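Local structure of BAR/IMD domain-containing adapter protein 2-like 2 (Mus musculus, 3OK8) at residues Ala50-Phe54 / Met80-Arg85; Glu127-Ala132 / Gln166-Val171. The protein binds phosphoinositides through its I-BAR (IMD) domain and induces planar or gently curved membrane structures. The contacts are given in a common frame with arbitrary orientation. Where two conformers were deposited one is given. Numbering follows the deposited sequence.

Contact 1 of 2, residues Ala50-Phe54 / Met80-Arg85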
loop_
_atom_site.group_PDB
_atom_site.type_symbol
_atom_site.label_atom_id
_atom_site.label_comp_id
_atom_site.label_asym_id
_atom_site.label_seq_id
_atom_site.Cartn_x
_atom_site.Cartn_y
_atom_site.Cartn_z
ATOM N N ALA A 50 -7.914 -6.014 1.348
ATOM C CA ALA A 50 -8.295 -5.021 2.349
ATOM C C ALA A 50 -9.803 -4.901 2.438
ATOM O O ALA A 50 -10.363 -4.894 3.526
ATOM C CB ALA A 50 -7.682 -3.656 2.036
ATOM N N GLU A 51 -10.460 -4.802 1.289
ATOM C CA GLU A 51 -11.901 -4.655 1.261
ATOM C C GLU A 51 -12.627 -5.856 1.891
ATOM O O GLU A 51 -13.651 -5.687 2.555
ATOM C CB GLU A 51 -12.367 -4.403 -0.172
ATOM C CG GLU A 51 -13.873 -4.294 -0.343
ATOM C CD GLU A 51 -14.443 -2.963 0.133
ATOM O OE1 GLU A 51 -13.700 -1.951 0.155
ATOM O OE2 GLU A 51 -15.649 -2.931 0.470
ATOM N N VAL A 52 -12.090 -7.057 1.695
ATOM C CA VAL A 52 -12.707 -8.256 2.258
ATOM C C VAL A 52 -12.457 -8.320 3.762
ATOM O O VAL A 52 -13.350 -8.649 4.538
ATOM C CB VAL A 52 -12.233 -9.559 1.570
ATOM C CG1 VAL A 52 -12.692 -9.597 0.120
ATOM C CG2 VAL A 52 -10.721 -9.695 1.637
ATOM N N TYR A 53 -11.241 -7.992 4.176
ATOM C CA TYR A 53 -10.943 -7.876 5.595
ATOM C C TYR A 53 -11.845 -6.880 6.334
ATOM O O TYR A 53 -12.440 -7.199 7.376
ATOM C CB TYR A 53 -9.498 -7.457 5.782
ATOM C CG TYR A 53 -9.064 -7.423 7.223
ATOM C CD1 TYR A 53 -9.066 -6.231 7.951
ATOM C CD2 TYR A 53 -8.629 -8.578 7.853
ATOM C CE1 TYR A 53 -8.646 -6.207 9.276
ATOM C CE2 TYR A 53 -8.203 -8.565 9.167
ATOM C CZ TYR A 53 -8.222 -7.387 9.879
ATOM O OH TYR A 53 -7.794 -7.412 11.186
ATOM N N PHE A 54 -11.940 -5.662 5.822
ATOM C CA PHE A 54 -12.719 -4.653 6.545
ATOM C C PHE A 54 -14.231 -4.836 6.420
ATOM O O PHE A 54 -14.988 -4.411 7.289
ATOM C CB PHE A 54 -12.243 -3.234 6.245
ATOM C CG PHE A 54 -11.061 -2.832 7.082
ATOM C CD1 PHE A 54 -11.226 -2.467 8.411
ATOM C CD2 PHE A 54 -9.781 -2.880 6.568
ATOM C CE1 PHE A 54 -10.132 -2.120 9.207
ATOM C CE2 PHE A 54 -8.685 -2.525 7.353
ATOM C CZ PHE A 54 -8.862 -2.149 8.669
ATOM N N MET A 80 -14.443 2.112 11.196
ATOM C CA MET A 80 -13.089 1.763 10.825
ATOM C C MET A 80 -13.112 1.207 9.418
ATOM O O MET A 80 -12.272 1.563 8.589
ATOM C CB MET A 80 -12.498 0.747 11.789
ATOM C CG MET A 80 -12.014 1.321 13.101
ATOM S SD MET A 80 -11.545 0.000 14.248
ATOM C CE MET A 80 -10.761 0.947 15.547
ATOM N N SER A 81 -14.075 0.337 9.136
ATOM C CA SER A 81 -14.226 -0.174 7.779
ATOM C C SER A 81 -14.576 0.958 6.811
ATOM O O SER A 81 -14.011 1.042 5.725
ATOM C CB SER A 81 -15.279 -1.274 7.700
ATOM O OG SER A 81 -16.584 -0.722 7.726
ATOM N N ASP A 82 -15.513 1.817 7.194
ATOM C CA ASP A 82 -15.832 2.985 6.379
ATOM C C ASP A 82 -14.584 3.805 6.047
ATOM O O ASP A 82 -14.403 4.225 4.900
ATOM C CB ASP A 82 -16.886 3.857 7.068
ATOM C CG ASP A 82 -18.247 3.193 7.111
ATOM O OD1 ASP A 82 -18.380 2.078 6.550
ATOM O OD2 ASP A 82 -19.180 3.780 7.704
ATOM N N THR A 83 -13.722 4.019 7.042
ATOM C CA THR A 83 -12.477 4.769 6.838
ATOM C C THR A 83 -11.556 4.089 5.842
ATOM O O THR A 83 -11.011 4.738 4.940
ATOM C CB THR A 83 -11.675 4.925 8.137
ATOM O OG1 THR A 83 -12.469 5.614 9.104
ATOM C CG2 THR A 83 -10.378 5.724 7.888
ATOM N N GLN A 84 -11.361 2.786 6.023
ATOM C CA GLN A 84 -10.512 2.046 5.120
ATOM C C GLN A 84 -11.106 2.149 3.715
ATOM O O GLN A 84 -10.384 2.376 2.744
ATOM C CB GLN A 84 -10.332 0.597 5.583
ATOM C CG GLN A 84 -9.583 -0.283 4.573
ATOM C CD GLN A 84 -10.480 -0.702 3.424
ATOM O OE1 GLN A 84 -10.010 -1.055 2.339
ATOM N NE2 GLN A 84 -11.793 -0.659 3.661
ATOM N N ARG A 85 -12.427 2.033 3.592
ATOM C CA ARG A 85 -13.041 2.190 2.275
ATOM C C ARG A 85 -12.655 3.527 1.640
ATOM O O ARG A 85 -12.347 3.586 0.458
ATOM C CB ARG A 85 -14.552 2.043 2.345
ATOM C CG ARG A 85 -15.221 1.963 0.989
ATOM C CD ARG A 85 -16.648 1.426 1.106
ATOM N NE ARG A 85 -17.494 2.215 2.005
ATOM C CZ ARG A 85 -17.984 1.772 3.162
ATOM N NH1 ARG A 85 -18.751 2.561 3.901
ATOM N NH2 ARG A 85 -17.716 0.540 3.583
#
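Antiparallel helix-helix packing, made by an aromatic ring and a glutamine, joins the first two long helices of the I-BAR domain, 5-66 and 71-147, a few turns from the loop between them. The axes of 50-54 and 80-85 run at 167° and approach to 9.7 Å. Phe-54 and Gln-84 point toward each other's helix and overlap: CB of Gln-84 lies over the phenyl face in a CH-pi contact, 3.9 Å from the ring centroid. The amide then passes on to the small Ala-50, whose CB is 3.5 Å from Gln-84 OE1. A small residue also lets the backbones close in at Ser-81, whose CB comes within 3.2 Å of Phe-54 O, while its OG hydrogen-bonds to Val-78 O. Tyr-53 instead serves the dimer, its OH hydrogen-bonded to His-193 of the second subunit. No hydrogen bond or salt bridge crosses between these segments, and Arg-85 pairs with Asp-82 on its own helix, so their direct contact rests on close packing and the CH-pi contact.

Contact 2 of 2, residues Glu127-Ala132 / Gln166-Val171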
loop_
_atom_site.group_PDB
_atom_site.type_symbol
_atom_site.label_atom_id
_atom_site.label_comp_id
_atom_site.label_asym_id
_atom_site.label_seq_id
_atom_site.Cartn_x
_atom_site.Cartn_y
_atom_site.Cartn_z
ATOM N N GLU A 127 24.011 11.801 -43.882
ATOM C CA GLU A 127 24.566 13.107 -44.212
ATOM C C GLU A 127 26.059 13.129 -43.961
ATOM O O GLU A 127 26.799 13.782 -44.687
ATOM C CB GLU A 127 23.898 14.246 -43.439
ATOM C CG GLU A 127 24.496 15.604 -43.795
ATOM C CD GLU A 127 23.722 16.801 -43.258
ATOM O OE1 GLU A 127 24.181 17.937 -43.502
ATOM O OE2 GLU A 127 22.671 16.624 -42.599
ATOM N N TYR A 128 26.500 12.410 -42.934
ATOM C CA TYR A 128 27.918 12.316 -42.622
ATOM C C TYR A 128 28.670 11.629 -43.761
ATOM O O TYR A 128 29.714 12.098 -44.206
ATOM C CB TYR A 128 28.125 11.559 -41.312
ATOM C CG TYR A 128 29.568 11.433 -40.879
ATOM C CD1 TYR A 128 30.383 10.433 -41.393
ATOM C CD2 TYR A 128 30.111 12.304 -39.946
ATOM C CE1 TYR A 128 31.697 10.308 -40.998
ATOM C CE2 TYR A 128 31.420 12.185 -39.542
ATOM C CZ TYR A 128 32.208 11.186 -40.073
ATOM O OH TYR A 128 33.510 11.062 -39.672
ATOM N N ARG A 129 28.125 10.515 -44.234
ATOM C CA ARG A 129 28.720 9.785 -45.344
ATOM C C ARG A 129 28.894 10.653 -46.606
ATOM O O ARG A 129 29.919 10.574 -47.277
ATOM C CB ARG A 129 27.910 8.516 -45.651
ATOM C CG ARG A 129 28.526 7.194 -45.149
ATOM C CD ARG A 129 28.254 6.888 -43.663
ATOM N NE ARG A 129 29.441 7.047 -42.819
ATOM C CZ ARG A 129 30.183 6.041 -42.357
ATOM N NH1 ARG A 129 31.247 6.292 -41.598
ATOM N NH2 ARG A 129 29.864 4.785 -42.649
ATOM N N HIS A 130 27.902 11.481 -46.921
ATOM C CA HIS A 130 27.952 12.320 -48.119
ATOM C C HIS A 130 29.025 13.403 -48.037
ATOM O O HIS A 130 29.867 13.528 -48.932
ATOM C CB HIS A 130 26.592 12.965 -48.379
ATOM C CG HIS A 130 25.567 12.012 -48.904
ATOM N ND1 HIS A 130 25.697 10.644 -48.789
ATOM C CD2 HIS A 130 24.381 12.227 -49.521
ATOM C CE1 HIS A 130 24.642 10.057 -49.326
ATOM N NE2 HIS A 130 23.827 10.994 -49.775
ATOM N N ARG A 131 28.965 14.193 -46.969
ATOM C CA ARG A 131 29.940 15.237 -46.701
ATOM C C ARG A 131 31.337 14.647 -46.712
ATOM O O ARG A 131 32.270 15.221 -47.291
ATOM C CB ARG A 131 29.666 15.877 -45.339
ATOM C CG ARG A 131 28.384 16.674 -45.284
ATOM C CD ARG A 131 28.196 17.368 -43.945
ATOM N NE ARG A 131 27.014 18.224 -43.970
ATOM C CZ ARG A 131 27.032 19.509 -44.312
ATOM N NH1 ARG A 131 28.174 20.098 -44.647
ATOM N NH2 ARG A 131 25.907 20.207 -44.317
ATOM N N ALA A 132 31.469 13.494 -46.062
ATOM C CA ALA A 132 32.735 12.783 -45.996
ATOM C C ALA A 132 33.221 12.461 -47.402
ATOM O O ALA A 132 34.381 12.687 -47.735
ATOM C CB ALA A 132 32.584 11.515 -45.179
ATOM N N GLN A 166 32.283 23.357 -42.912
ATOM C CA GLN A 166 30.880 22.966 -42.837
ATOM C C GLN A 166 30.690 21.609 -42.160
ATOM O O GLN A 166 29.730 21.400 -41.401
ATOM C CB GLN A 166 30.279 22.920 -44.238
ATOM C CG GLN A 166 30.314 24.251 -44.950
ATOM C CD GLN A 166 29.812 24.164 -46.373
ATOM O OE1 GLN A 166 29.511 23.081 -46.882
ATOM N NE2 GLN A 166 29.712 25.309 -47.025
ATOM N N MET A 167 31.599 20.684 -42.445
ATOM C CA MET A 167 31.554 19.378 -41.810
ATOM C C MET A 167 31.883 19.464 -40.318
ATOM O O MET A 167 31.314 18.727 -39.516
ATOM C CB MET A 167 32.472 18.380 -42.517
ATOM C CG MET A 167 32.249 16.940 -42.071
ATOM S SD MET A 167 32.891 15.722 -43.226
ATOM C CE MET A 167 32.450 14.175 -42.422
ATOM N N GLN A 168 32.796 20.355 -39.946
ATOM C CA GLN A 168 33.082 20.567 -38.530
ATOM C C GLN A 168 31.831 21.081 -37.828
ATOM O O GLN A 168 31.481 20.617 -36.741
ATOM C CB GLN A 168 34.233 21.555 -38.331
ATOM C CG GLN A 168 35.618 20.959 -38.553
ATOM C CD GLN A 168 36.737 21.958 -38.298
ATOM O OE1 GLN A 168 36.661 23.111 -38.721
ATOM N NE2 GLN A 168 37.781 21.517 -37.603
ATOM N N ALA A 169 31.161 22.039 -38.465
ATOM C CA ALA A 169 29.946 22.637 -37.929
ATOM C C ALA A 169 28.863 21.590 -37.726
ATOM O O ALA A 169 28.336 21.454 -36.627
ATOM C CB ALA A 169 29.443 23.728 -38.846
ATOM N N PHE A 170 28.541 20.876 -38.803
ATOM C CA PHE A 170 27.542 19.805 -38.820
ATOM C C PHE A 170 27.809 18.721 -37.774
ATOM O O PHE A 170 26.954 18.418 -36.954
ATOM C CB PHE A 170 27.473 19.194 -40.230
ATOM C CG PHE A 170 26.979 17.763 -40.272
ATOM C CD1 PHE A 170 27.866 16.702 -40.149
ATOM C CD2 PHE A 170 25.640 17.482 -40.480
ATOM C CE1 PHE A 170 27.427 15.396 -40.205
ATOM C CE2 PHE A 170 25.196 16.178 -40.537
ATOM C CZ PHE A 170 26.090 15.131 -40.402
ATOM N N VAL A 171 28.999 18.143 -37.816
ATOM C CA VAL A 171 29.408 17.125 -36.866
ATOM C C VAL A 171 29.310 17.618 -35.423
ATOM O O VAL A 171 28.917 16.873 -34.529
ATOM C CB VAL A 171 30.852 16.656 -37.168
ATOM C CG1 VAL A 171 31.772 16.932 -35.993
ATOM C CG2 VAL A 171 30.883 15.195 -37.594
#
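Segments 127-132 and 166-171 are short runs of two long helices that pass each other antiparallel, their axes at 167° and 10.8 Å apart at closest approach. The CA atoms of Arg-131 and Met-167 lie 6.6 Å apart, those of Tyr-128 and Val-171 7.6 Å, and with this spacing large side chains fill the gap. Met-167 reaches across in an extended conformation, so that its CE rests over the face of Tyr-128, 3.8 Å from the ring centroid, in a CH-pi contact; the same methyl lies 3.8 Å from Ala-132 CB. At the edge of the tyrosine ring, Val-171 CG2 comes within 3.6 Å of Tyr-128 CE2. About one turn along from Met-167, Phe-170 also points at the partner helix, its ring covered on one face by the Arg-131 side chain, whose CD lies 4.1 Å from the centroid. One helical turn back, Glu-127 binds this arginine in a salt bridge, Arg-131 NE to Glu-127 OE1 at 2.9 Å, so the arginine meets the phenyl ring with its CD and the carboxylate of its own helix with its guanidinium. Polar groups thus border an apolar interior. Helix 5-66 completes the three-helix bundle here: its Tyr-11 meets the ring of Tyr-128, Met-7 touches Met-167, and Phe-10 packs on Val-171.

A long helical bundle is built by repeating local packing along its length, and these two contacts sample it on opposite sides of the chain's centre. Their centres lie 66 Å apart and their nearest atoms about 56 Å, so they do not touch. Helix 71-147 serves both: near its start it pairs with helix 5-66 in contact 1, and farther along with helix 153-217 in contact 2, which follows contact 1 in the sequence. Both crossings are antiparallel at 167°, in keeping with the up-down-up course of the three helices. Contact 1 lies where the second subunit packs against the chain, whereas neither segment of contact 2 touches it, as suits an elongated antiparallel I-BAR dimer.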